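Local atomic coordinates of putative methyltransferase protein (Bacteroides fragilis, PDB entry 5BP9), a protein that binds S-adenosyl-L-homocysteine and probably acts as an S-adenosylmethionine-dependent methyltransferase. Residues Met38-Leu43 / Leu152-Phe157; Asp64-Phe69 / Asp76-Lys81; Gly103-Val108 / Phe161-Met166; Gly175-Met180 / Asp242-Asp247. One frame throughout, in Å; residues are numbered along the deposited sequence. Where two conformers were deposited one is given.

Contact 1: Met38-Leu43 / Leu152-Phe157. With SAH (S-adenosyl-L-homocysteine), chain D.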
# COMPACT_ATOMS: atom_id res chain seq x y z
N MSE A 38 -4.27 17.94 2.47
CA MSE A 38 -3.93 16.55 2.84
C MSE A 38 -4.15 15.62 1.66
O MSE A 38 -3.33 14.74 1.44
CB MSE A 38 -4.65 15.97 4.07
CG MSE A 38 -6.17 16.03 3.98
N ASN A 39 -5.23 15.81 0.89
CA ASN A 39 -5.55 14.86 -0.21
C ASN A 39 -4.62 14.92 -1.42
O ASN A 39 -4.59 13.98 -2.19
CB ASN A 39 -7.00 15.01 -0.69
CG ASN A 39 -8.02 14.52 0.32
OD1 ASN A 39 -7.70 13.93 1.35
ND2 ASN A 39 -9.28 14.78 0.02
N THR A 40 -3.91 16.05 -1.60
CA THR A 40 -3.03 16.22 -2.77
C THR A 40 -1.56 16.13 -2.42
O THR A 40 -0.74 16.11 -3.35
CB THR A 40 -3.27 17.57 -3.47
OG1 THR A 40 -2.96 18.65 -2.59
CG2 THR A 40 -4.69 17.70 -3.89
N SER A 41 -1.24 16.04 -1.12
CA SER A 41 0.15 16.13 -0.66
C SER A 41 1.07 15.05 -1.27
O SER A 41 0.72 13.86 -1.37
CB SER A 41 0.22 16.07 0.87
OG SER A 41 -0.42 14.91 1.37
N LEU A 42 2.25 15.51 -1.67
CA LEU A 42 3.33 14.68 -2.19
C LEU A 42 4.53 14.81 -1.25
O LEU A 42 4.61 15.78 -0.45
CB LEU A 42 3.72 15.14 -3.59
CG LEU A 42 2.60 15.10 -4.65
CD1 LEU A 42 3.10 15.66 -5.96
CD2 LEU A 42 2.10 13.67 -4.82
N LEU A 43 5.45 13.85 -1.31
CA LEU A 43 6.67 13.95 -0.49
C LEU A 43 7.72 14.78 -1.23
O LEU A 43 7.99 14.54 -2.37
CB LEU A 43 7.27 12.58 -0.19
CG LEU A 43 6.35 11.55 0.42
CD1 LEU A 43 7.11 10.25 0.65
CD2 LEU A 43 5.74 12.03 1.73
N LEU A 152 -3.25 9.06 -4.20
CA LEU A 152 -4.50 8.39 -4.47
C LEU A 152 -5.73 9.27 -4.23
O LEU A 152 -6.70 9.21 -4.98
CB LEU A 152 -4.60 7.13 -3.57
CG LEU A 152 -5.90 6.32 -3.63
CD1 LEU A 152 -6.05 5.67 -4.99
CD2 LEU A 152 -5.94 5.27 -2.53
N PHE A 153 -5.67 10.08 -3.16
CA PHE A 153 -6.81 10.87 -2.71
C PHE A 153 -6.97 12.22 -3.42
O PHE A 153 -7.97 12.93 -3.18
CB PHE A 153 -6.75 11.06 -1.21
CG PHE A 153 -6.80 9.77 -0.46
CD1 PHE A 153 -7.96 9.00 -0.46
CD2 PHE A 153 -5.69 9.30 0.21
CE1 PHE A 153 -7.99 7.79 0.20
CE2 PHE A 153 -5.72 8.10 0.88
CZ PHE A 153 -6.87 7.35 0.89
N ASP A 154 -6.05 12.55 -4.31
CA ASP A 154 -6.07 13.84 -5.03
C ASP A 154 -7.38 13.93 -5.80
O ASP A 154 -7.71 13.04 -6.57
CB ASP A 154 -4.84 13.90 -5.97
CG ASP A 154 -4.61 15.25 -6.59
OD1 ASP A 154 -5.57 15.98 -6.88
OD2 ASP A 154 -3.43 15.57 -6.84
N GLU A 155 -8.14 15.02 -5.57
CA GLU A 155 -9.41 15.23 -6.27
C GLU A 155 -9.23 15.29 -7.78
O GLU A 155 -10.17 15.04 -8.52
CB GLU A 155 -10.09 16.51 -5.78
CG GLU A 155 -10.54 16.45 -4.33
CD GLU A 155 -9.50 16.87 -3.31
OE1 GLU A 155 -8.30 17.13 -3.68
OE2 GLU A 155 -9.91 16.95 -2.12
N ARG A 156 -8.03 15.69 -8.23
CA ARG A 156 -7.73 15.78 -9.66
C ARG A 156 -7.32 14.45 -10.31
O ARG A 156 -7.22 14.38 -11.52
CB ARG A 156 -6.61 16.81 -9.93
CG ARG A 156 -6.85 18.21 -9.37
CD ARG A 156 -5.55 19.00 -9.31
NE ARG A 156 -4.55 18.37 -8.43
CZ ARG A 156 -3.27 18.74 -8.32
NH1 ARG A 156 -2.80 19.76 -9.04
NH2 ARG A 156 -2.46 18.09 -7.49
N PHE A 157 -7.05 13.41 -9.51
CA PHE A 157 -6.67 12.09 -10.05
C PHE A 157 -7.95 11.38 -10.48
O PHE A 157 -8.79 11.00 -9.64
CB PHE A 157 -5.92 11.26 -8.98
CG PHE A 157 -5.63 9.84 -9.40
CD1 PHE A 157 -5.04 9.55 -10.63
CD2 PHE A 157 -5.90 8.78 -8.53
CE1 PHE A 157 -4.77 8.24 -11.01
CE2 PHE A 157 -5.64 7.47 -8.91
CZ PHE A 157 -5.07 7.20 -10.15
N SAH D . 3.60 -1.46 -2.81
CA SAH D . 5.09 -1.32 -2.54
CB SAH D . 5.44 -0.27 -1.48
CG SAH D . 4.72 -0.40 -0.14
SD SAH D . 5.18 0.93 0.95
C SAH D . 5.68 -2.64 -2.13
O SAH D . 4.97 -3.62 -1.95
OXT SAH D . 6.88 -2.79 -1.95
C5' SAH D . 3.83 2.06 0.74
C4' SAH D . 4.01 2.98 -0.46
O4' SAH D . 2.82 3.79 -0.58
C3' SAH D . 5.17 3.97 -0.38
O3' SAH D . 5.97 3.88 -1.58
C2' SAH D . 4.50 5.33 -0.21
O2' SAH D . 5.24 6.44 -0.69
C1' SAH D . 3.19 5.13 -0.93
N9 SAH D . 2.07 6.02 -0.56
C8 SAH D . 1.74 6.40 0.69
N7 SAH D . 0.67 7.13 0.75
C5 SAH D . 0.25 7.22 -0.56
C6 SAH D . -0.84 7.86 -1.19
N6 SAH D . -1.76 8.56 -0.51
N1 SAH D . -0.96 7.74 -2.54
C2 SAH D . -0.03 7.04 -3.22
N3 SAH D . 1.04 6.39 -2.72
C4 SAH D . 1.13 6.52 -1.38
O HOH W 1 -1.22 14.36 -5.86
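Asn-39 lies against the loop at Phe-153 and Glu-155, and tracing its side chain outward shows how a loop near the N-terminus is fitted against a cofactor-binding loop. Its CB sits 3.4 Å from Phe-153 O. CG is still near that carbonyl, and OD1 faces Phe-153 CB at 4.0 Å, with the amide turned 38° against the phenyl ring. At the tip, ND2 donates to Glu-155 OE2 over 3.1 Å. The bond is fairly straight, but it meets the oxygen from above the carboxylate plane; the bent Glu-155 chain (chi2 88°) brings its acid group back to the amide. Next along, Thr-40 lays CG2 against the Asp-154 carboxylate, 3.6 Å from OD1. That carboxylate is well fixed: Arg-156 grips it side-on through NE and NH2, using the syn lone pairs, while Arg-156 N also reaches OD1 and closes an Asx turn. A water bridges Thr-40 O and Asp-154 OD2. One residue before Phe-153, Leu-152 N donates to SAH N1 at 3.1 Å. A backbone N-H reading adenine N1, here from the loop after strand 147-149, is a familiar feature of the adenine pocket in Rossmann-like methyltransferases.

Contact 2: Asp64-Phe69 / Asp76-Lys81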
# COMPACT_ATOMS: atom_id res chain seq x y z
N ASP A 64 22.53 1.94 2.53
CA ASP A 64 22.50 1.93 3.98
C ASP A 64 21.11 1.35 4.37
O ASP A 64 20.31 0.92 3.51
CB ASP A 64 22.76 3.36 4.52
CG ASP A 64 23.00 3.44 6.04
OD1 ASP A 64 23.10 2.38 6.73
OD2 ASP A 64 23.07 4.58 6.58
N ARG A 65 20.83 1.31 5.66
CA ARG A 65 19.59 0.75 6.14
C ARG A 65 18.48 1.80 6.18
O ARG A 65 18.70 2.96 6.53
CB ARG A 65 19.80 0.17 7.53
CG ARG A 65 20.90 -0.87 7.63
CD ARG A 65 20.79 -2.00 6.63
NE ARG A 65 21.92 -2.93 6.75
CZ ARG A 65 22.03 -3.93 7.62
NH1 ARG A 65 21.09 -4.19 8.54
NH2 ARG A 65 23.12 -4.70 7.58
N LEU A 66 17.30 1.36 5.79
CA LEU A 66 16.09 2.16 5.90
C LEU A 66 15.51 1.92 7.29
O LEU A 66 15.00 0.85 7.57
CB LEU A 66 15.10 1.81 4.79
CG LEU A 66 13.76 2.55 4.80
CD1 LEU A 66 13.94 4.08 4.71
CD2 LEU A 66 12.89 2.00 3.67
N ARG A 67 15.54 2.94 8.13
CA ARG A 67 15.18 2.84 9.54
C ARG A 67 13.73 3.28 9.72
O ARG A 67 13.31 4.27 9.09
CB ARG A 67 16.12 3.69 10.39
CG ARG A 67 17.58 3.27 10.25
CD ARG A 67 18.57 4.29 10.78
NE ARG A 67 18.48 4.44 12.22
CZ ARG A 67 19.14 5.36 12.92
NH1 ARG A 67 19.94 6.24 12.31
NH2 ARG A 67 18.98 5.42 14.24
N VAL A 68 13.01 2.58 10.61
CA VAL A 68 11.59 2.86 10.87
C VAL A 68 11.37 3.03 12.36
O VAL A 68 11.72 2.14 13.14
CB VAL A 68 10.67 1.71 10.41
CG1 VAL A 68 9.20 2.11 10.49
CG2 VAL A 68 10.98 1.29 8.99
N PHE A 69 10.78 4.16 12.72
CA PHE A 69 10.45 4.51 14.10
C PHE A 69 8.93 4.56 14.24
O PHE A 69 8.21 4.72 13.27
CB PHE A 69 11.04 5.87 14.48
CG PHE A 69 12.54 5.97 14.35
CD1 PHE A 69 13.11 6.31 13.14
CD2 PHE A 69 13.35 5.84 15.46
CE1 PHE A 69 14.49 6.43 13.00
CE2 PHE A 69 14.72 5.99 15.34
CZ PHE A 69 15.28 6.26 14.10
N ASP A 76 13.21 -0.22 14.15
CA ASP A 76 13.49 -1.38 13.32
C ASP A 76 14.03 -0.91 11.97
O ASP A 76 14.28 0.28 11.79
CB ASP A 76 12.21 -2.21 13.10
CG ASP A 76 12.50 -3.71 12.94
OD1 ASP A 76 13.60 -4.11 12.47
OD2 ASP A 76 11.61 -4.51 13.29
N GLU A 77 14.20 -1.86 11.06
CA GLU A 77 14.60 -1.60 9.68
C GLU A 77 13.65 -2.27 8.68
O GLU A 77 13.01 -3.29 8.99
CB GLU A 77 16.02 -2.11 9.45
CG GLU A 77 17.07 -1.39 10.28
CD GLU A 77 18.49 -1.92 10.09
OE1 GLU A 77 18.67 -2.85 9.25
OE2 GLU A 77 19.41 -1.40 10.78
N ILE A 78 13.58 -1.68 7.48
CA ILE A 78 12.89 -2.24 6.34
C ILE A 78 13.98 -2.68 5.37
O ILE A 78 14.68 -1.84 4.82
CB ILE A 78 11.96 -1.21 5.66
CG1 ILE A 78 10.78 -0.87 6.56
CG2 ILE A 78 11.45 -1.77 4.34
CD1 ILE A 78 10.02 0.38 6.14
N PRO A 79 14.15 -4.00 5.15
CA PRO A 79 15.24 -4.43 4.24
C PRO A 79 15.07 -3.91 2.82
O PRO A 79 13.99 -4.09 2.23
CB PRO A 79 15.15 -5.97 4.28
CG PRO A 79 14.50 -6.27 5.59
CD PRO A 79 13.52 -5.15 5.83
N VAL A 80 16.11 -3.29 2.27
CA VAL A 80 15.98 -2.53 1.00
C VAL A 80 15.95 -3.46 -0.22
O VAL A 80 15.17 -3.25 -1.14
CB VAL A 80 17.05 -1.43 0.81
CG1 VAL A 80 16.86 -0.67 -0.51
CG2 VAL A 80 16.98 -0.40 1.94
N LYS A 81 16.78 -4.50 -0.22
CA LYS A 81 16.75 -5.47 -1.32
C LYS A 81 15.33 -6.07 -1.52
O LYS A 81 14.91 -6.30 -2.65
CB LYS A 81 17.79 -6.57 -1.07
O HOH W 2 17.16 -1.54 5.59
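Arg-65 and Glu-77 meet beside a beta hairpin, strands 66-69 and 76-78, which forms one end of a four-stranded antiparallel sheet. The two side chains come together with their flat ends nearly perpendicular, guanidinium and carboxylate planes 89° apart. Glu-77 is extended beyond CG, whereas Arg-65 bends at chi2 (-52°), which folds its chain round the acid: CB and CG lie against the carboxylate, CB 3.6 Å from Glu-77 CD. NH1 then completes a salt bridge to OE1 at 2.9 Å, with the oxygen in the guanidinium plane and its syn lone pair in use. Arg-67 shares the face of Glu-77 but finds its ion partner in Glu-75 of the connecting loop.

On the other face Leu-66 and Ile-78 lie side by side, pointing the same way, with Leu-66 CD2 3.9 Å from Ile-78 CB. Both touch Met-50 of helix 49-60, and Ile-78 also lines the pocket of the bound glycol ether, ETE. Val-68 and Asp-76 bond reciprocally through their backbones. Toward the open end of the hairpin the strands diverge, and a water spans the gap, accepting from Leu-66 N at 2.9 Å and donating to Ile-78 O at 2.6 Å.

Contact 3: Gly103-Val108 / Phe161-Met166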
# COMPACT_ATOMS: atom_id res chain seq x y z
N GLY A 103 -7.72 -6.87 -16.51
CA GLY A 103 -8.14 -5.61 -17.13
C GLY A 103 -7.14 -4.49 -16.89
O GLY A 103 -5.93 -4.71 -16.77
N THR A 104 -7.67 -3.28 -16.78
CA THR A 104 -6.83 -2.13 -16.53
C THR A 104 -6.62 -2.05 -15.02
O THR A 104 -7.57 -1.98 -14.25
CB THR A 104 -7.46 -0.86 -17.07
OG1 THR A 104 -7.70 -1.01 -18.48
CG2 THR A 104 -6.52 0.33 -16.85
N ILE A 105 -5.35 -2.08 -14.63
CA ILE A 105 -4.97 -2.24 -13.22
C ILE A 105 -4.29 -0.98 -12.68
O ILE A 105 -3.43 -0.40 -13.36
CB ILE A 105 -4.01 -3.44 -13.04
CG1 ILE A 105 -4.69 -4.72 -13.56
CG2 ILE A 105 -3.59 -3.62 -11.59
CD1 ILE A 105 -3.69 -5.75 -14.03
N LEU A 106 -4.70 -0.58 -11.47
CA LEU A 106 -4.00 0.48 -10.72
C LEU A 106 -3.18 -0.14 -9.59
O LEU A 106 -3.74 -0.82 -8.71
CB LEU A 106 -5.01 1.48 -10.11
CG LEU A 106 -4.39 2.62 -9.29
CD1 LEU A 106 -3.48 3.48 -10.16
CD2 LEU A 106 -5.49 3.44 -8.64
N ASP A 107 -1.88 0.09 -9.64
CA ASP A 107 -0.95 -0.31 -8.57
C ASP A 107 -0.73 0.89 -7.63
O ASP A 107 0.03 1.82 -7.96
CB ASP A 107 0.36 -0.81 -9.21
CG ASP A 107 1.35 -1.33 -8.24
OD1 ASP A 107 1.08 -1.39 -7.03
OD2 ASP A 107 2.46 -1.68 -8.72
N VAL A 108 -1.44 0.87 -6.49
CA VAL A 108 -1.44 2.00 -5.54
C VAL A 108 -0.24 1.89 -4.61
O VAL A 108 -0.03 0.85 -3.95
CB VAL A 108 -2.72 2.02 -4.69
CG1 VAL A 108 -2.71 3.19 -3.73
CG2 VAL A 108 -3.97 2.02 -5.55
N PHE A 161 -10.56 1.83 -13.52
CA PHE A 161 -9.83 0.59 -13.44
C PHE A 161 -10.75 -0.59 -13.21
O PHE A 161 -11.75 -0.50 -12.51
CB PHE A 161 -8.81 0.68 -12.30
CG PHE A 161 -7.82 1.80 -12.49
CD1 PHE A 161 -6.74 1.63 -13.32
CD2 PHE A 161 -8.03 3.06 -11.93
CE1 PHE A 161 -5.86 2.65 -13.58
CE2 PHE A 161 -7.14 4.09 -12.17
CZ PHE A 161 -6.05 3.88 -13.00
N ASP A 162 -10.35 -1.73 -13.78
CA ASP A 162 -10.98 -3.01 -13.49
C ASP A 162 -10.47 -3.64 -12.20
O ASP A 162 -11.24 -4.33 -11.52
CB ASP A 162 -10.77 -3.97 -14.64
CG ASP A 162 -11.36 -3.43 -15.95
OD1 ASP A 162 -12.62 -3.33 -16.02
OD2 ASP A 162 -10.57 -3.09 -16.86
N THR A 163 -9.20 -3.42 -11.88
CA THR A 163 -8.60 -3.95 -10.64
C THR A 163 -7.76 -2.84 -10.01
O THR A 163 -6.96 -2.20 -10.69
CB THR A 163 -7.70 -5.17 -10.88
OG1 THR A 163 -8.39 -6.14 -11.69
CG2 THR A 163 -7.35 -5.86 -9.57
N ILE A 164 -7.98 -2.63 -8.72
CA ILE A 164 -7.16 -1.71 -7.92
C ILE A 164 -6.40 -2.54 -6.88
O ILE A 164 -7.01 -3.25 -6.08
CB ILE A 164 -8.02 -0.63 -7.25
CG1 ILE A 164 -8.74 0.21 -8.36
CG2 ILE A 164 -7.13 0.25 -6.36
CD1 ILE A 164 -9.64 1.31 -7.84
N LEU A 165 -5.07 -2.48 -6.95
CA LEU A 165 -4.20 -3.28 -6.07
C LEU A 165 -3.65 -2.42 -4.95
O LEU A 165 -3.01 -1.41 -5.20
CB LEU A 165 -3.01 -3.86 -6.84
CG LEU A 165 -3.31 -4.86 -7.94
CD1 LEU A 165 -2.01 -5.26 -8.63
CD2 LEU A 165 -4.01 -6.08 -7.37
N MSE A 166 -3.92 -2.85 -3.71
CA MSE A 166 -3.36 -2.20 -2.52
C MSE A 166 -2.69 -3.27 -1.72
O MSE A 166 -3.32 -3.97 -0.90
CB MSE A 166 -4.49 -1.53 -1.82
CG MSE A 166 -4.99 -0.40 -2.71
SE MSE A 166 -6.50 0.52 -1.90
CE MSE A 166 -5.41 1.70 -0.75
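Thr-104 O is gripped by two successive backbone N-H groups where the partner strand turns a corner. Asp-162 N approaches to 2.8 Å in the carbonyl plane, though its N-H is bent at 133°; Thr-163 N reaches the same oxygen over 3.2 Å, straighter but tilted from that plane. The Asp-162 side chain returns a bond. Its OD2 takes the N-H of Thr-104 at 2.9 Å on the anti lone pair, and Arg-192 gives the same oxygen a salt bridge, so the start of the pairing is held by side chain as well as backbone. Beyond the corner the ladder is regular and parallel, with Leu-106 N donating to Thr-163 O, Leu-165 N to Leu-106 O, and Val-108 N to Leu-165 O.

Phe-161 supplies the main side-chain contact. Leu-106 CB stands over the middle of its ring, 3.5 Å from the centroid and only 7° off the normal, a clear CH-pi contact. With CG anti to the backbone N (chi1 180°), the leucine carries its methyls past the rim, CD1 3.9 Å from Phe-161 CZ and CD2 beside CE2. Further along this face Val-108 CG2 meets Ile-164 CG2 at 3.7 Å, and helix 180-190 packs on Ile-164. On the opposite face Ile-105 CG2 touches Leu-165 CD1 at 3.7 Å, where Leu-119 of helix 114-121 packs on both. The two strands are neighbours 1 and 4 of a mixed sheet ordered 3-2-1-4-5-7-6 and flanked by helices, the signature of the Rossmann-like methyltransferase fold, with the cofactor near their C-terminal ends.

Contact 4: Gly175-Met180 / Asp242-Asp247. With ETE (2-{2-[2-2-(methoxy-ethoxy)-ethoxy]-ethoxy}-ethanol), chain B.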
# COMPACT_ATOMS: atom_id res chain seq x y z
N GLY A 175 -4.77 5.17 6.54
CA GLY A 175 -4.26 5.90 7.72
C GLY A 175 -5.03 5.66 9.01
O GLY A 175 -4.45 5.24 10.02
N ARG A 176 -6.33 5.97 8.97
CA ARG A 176 -7.19 5.89 10.15
C ARG A 176 -8.60 5.49 9.72
O ARG A 176 -9.01 5.72 8.60
CB ARG A 176 -7.20 7.24 10.89
CG ARG A 176 -5.83 7.66 11.43
CD ARG A 176 -5.83 8.90 12.31
NE ARG A 176 -6.74 8.79 13.44
CZ ARG A 176 -6.45 8.20 14.60
NH1 ARG A 176 -5.26 7.65 14.83
NH2 ARG A 176 -7.38 8.16 15.55
N LEU A 177 -9.33 4.86 10.63
CA LEU A 177 -10.71 4.45 10.33
C LEU A 177 -11.61 5.62 9.96
O LEU A 177 -12.51 5.46 9.16
CB LEU A 177 -11.33 3.67 11.51
CG LEU A 177 -10.65 2.35 11.86
CD1 LEU A 177 -11.36 1.78 13.07
CD2 LEU A 177 -10.67 1.38 10.68
N GLU A 178 -11.35 6.81 10.51
CA GLU A 178 -12.17 7.99 10.13
C GLU A 178 -12.03 8.38 8.66
O GLU A 178 -12.83 9.17 8.13
CB GLU A 178 -11.90 9.19 11.06
CG GLU A 178 -10.51 9.78 10.94
CD GLU A 178 -10.25 10.97 11.85
OE1 GLU A 178 -11.22 11.63 12.31
OE2 GLU A 178 -9.06 11.24 12.07
N ASN A 179 -11.00 7.86 7.99
CA ASN A 179 -10.83 8.06 6.54
C ASN A 179 -11.52 7.02 5.66
O ASN A 179 -11.42 7.08 4.45
CB ASN A 179 -9.36 8.11 6.20
CG ASN A 179 -8.69 9.35 6.73
OD1 ASN A 179 -9.36 10.37 6.98
ND2 ASN A 179 -7.38 9.29 6.87
N MSE A 180 -12.23 6.06 6.27
CA MSE A 180 -12.92 5.05 5.47
C MSE A 180 -13.95 5.63 4.50
O MSE A 180 -13.97 5.21 3.34
CB MSE A 180 -13.53 3.93 6.32
CG MSE A 180 -12.46 3.02 6.88
SE MSE A 180 -11.83 1.83 5.43
CE MSE A 180 -10.43 1.14 6.48
N ASP A 242 0.44 8.26 9.52
CA ASP A 242 -0.47 7.24 10.01
C ASP A 242 -0.48 6.04 9.05
O ASP A 242 -0.48 6.21 7.83
CB ASP A 242 -1.90 7.81 10.12
CG ASP A 242 -2.01 8.93 11.15
OD1 ASP A 242 -1.22 8.99 12.14
OD2 ASP A 242 -2.91 9.75 11.00
N TRP A 243 -0.48 4.82 9.60
CA TRP A 243 -0.43 3.60 8.80
C TRP A 243 -1.44 2.63 9.41
O TRP A 243 -1.23 2.13 10.49
CB TRP A 243 0.99 3.02 8.73
CG TRP A 243 1.28 2.13 7.55
CD1 TRP A 243 1.69 0.81 7.58
CD2 TRP A 243 1.27 2.52 6.18
NE1 TRP A 243 1.88 0.36 6.30
CE2 TRP A 243 1.64 1.38 5.42
CE3 TRP A 243 0.98 3.70 5.52
CZ2 TRP A 243 1.72 1.41 4.02
CZ3 TRP A 243 1.05 3.74 4.14
CH2 TRP A 243 1.41 2.60 3.40
N LEU A 244 -2.53 2.39 8.69
CA LEU A 244 -3.61 1.54 9.20
C LEU A 244 -3.38 0.07 8.89
O LEU A 244 -3.19 -0.32 7.72
CB LEU A 244 -4.93 1.96 8.57
CG LEU A 244 -6.19 1.17 8.97
CD1 LEU A 244 -6.56 1.36 10.43
CD2 LEU A 244 -7.34 1.56 8.05
N TYR A 245 -3.42 -0.75 9.93
CA TYR A 245 -3.63 -2.20 9.81
C TYR A 245 -5.06 -2.47 10.22
O TYR A 245 -5.57 -1.82 11.12
CB TYR A 245 -2.67 -2.97 10.73
CG TYR A 245 -1.22 -2.79 10.38
CD1 TYR A 245 -0.54 -1.63 10.75
CD2 TYR A 245 -0.53 -3.76 9.68
CE1 TYR A 245 0.78 -1.44 10.41
CE2 TYR A 245 0.81 -3.58 9.34
CZ TYR A 245 1.46 -2.41 9.70
OH TYR A 245 2.79 -2.21 9.36
N ILE A 246 -5.73 -3.38 9.54
CA ILE A 246 -7.15 -3.58 9.81
C ILE A 246 -7.47 -5.07 9.70
O ILE A 246 -7.09 -5.75 8.73
CB ILE A 246 -8.02 -2.71 8.88
CG1 ILE A 246 -9.50 -2.75 9.29
CG2 ILE A 246 -7.86 -3.10 7.41
CD1 ILE A 246 -10.34 -1.71 8.60
N ASP A 247 -8.13 -5.58 10.73
CA ASP A 247 -8.62 -6.98 10.69
C ASP A 247 -9.79 -7.13 9.74
O ASP A 247 -10.49 -6.14 9.46
CB ASP A 247 -8.98 -7.45 12.12
CG ASP A 247 -10.22 -6.80 12.64
OD1 ASP A 247 -10.12 -5.72 13.23
OD2 ASP A 247 -11.32 -7.33 12.40
OH2 ETE B . 3.44 9.01 3.74
C12 ETE B . 4.58 8.17 3.62
C22 ETE B . 4.07 6.75 3.73
OH3 ETE B . 5.11 5.82 3.51
C13 ETE B . 5.81 3.55 3.94
C23 ETE B . 4.64 4.48 3.67
OH4 ETE B . 5.34 2.21 4.13
C14 ETE B . 5.46 1.50 6.42
C24 ETE B . 6.12 1.43 5.04
OH5 ETE B . 6.35 1.00 7.41
C15 ETE B . 6.66 -0.94 8.84
C25 ETE B . 6.46 -0.43 7.42
OH6 ETE B . 7.53 -2.08 8.82
C26 ETE B . 8.28 -2.26 10.02
O HOH W 3 -2.77 7.21 13.92
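Met-180 and Ile-246 reach toward each other tip to tip, the selenomethionine CE lying 3.6 Å from Ile-246 CD1, and this pair centres the apolar part of the contact. The same CE presses closely on Leu-244 CD2 at 3.5 Å; a bend at chi2 (-76°) swings the long chain round to reach both. Leu-177 CD2 touches Ile-246 CD1 at 3.7 Å, and the Leu-177 side chain crosses that of Leu-244 at about a right angle. Tyr-254 and Leu-251 of helix 248-257 extend this cluster. Backbone takes part too: Gly-175 lies beside the strand with no hydrogen bond between the two segments, its O resting 3.6 Å from Leu-244 CB.

In terms of fold, the end of strand 236-244, outermost in the four-stranded antiparallel sheet, is here packed on the turn that leads into helix 180-190 of the Rossmann-like part. The chain then runs on to Asp-247, the N-cap of helix 248-257.

Polar contacts are indirect. In the conformer described, Arg-176 passes its CD 3.3 Å from Asp-242 OD2, yet its guanidinium goes to Glu-226 in a salt bridge, and NE stays 4.6 Å from that aspartate oxygen. A water lying in the guanidinium plane accepts from Arg-176 NH1 and donates weakly to Asp-242 OD1.

Ligand contact falls to Trp-243, which points away from the turn. The glycol runs over one face of the indole, its C23 3.7 Å from Trp-243 CZ3, and its C14 lies over the pyrrole side, near NE1. Trp-243 also touches SAH.

How the contacts relate
Contacts 1 and 3 belong to the cofactor-binding half and touch directly: Leu-152 CD2 packs on Val-108 CG1 at 4.0 Å, while Phe-157 rests on Leu-106, placing the adenine-contacting loop against the paired strands. Contacts 2 and 4 stand at the two outer strands of the antiparallel sheet, their centres about 23 Å apart, and bring Ile-78 and Trp-243 to one pocket. In the glycol bound there, ETE OH4 lies 3.4 Å from SAH SD, consistent with a site for the methyl acceptor, though the natural substrate is not defined. Contacts 2 and 3 lie farthest apart, about 28 Å between centres and on opposite sides of the chain's centre.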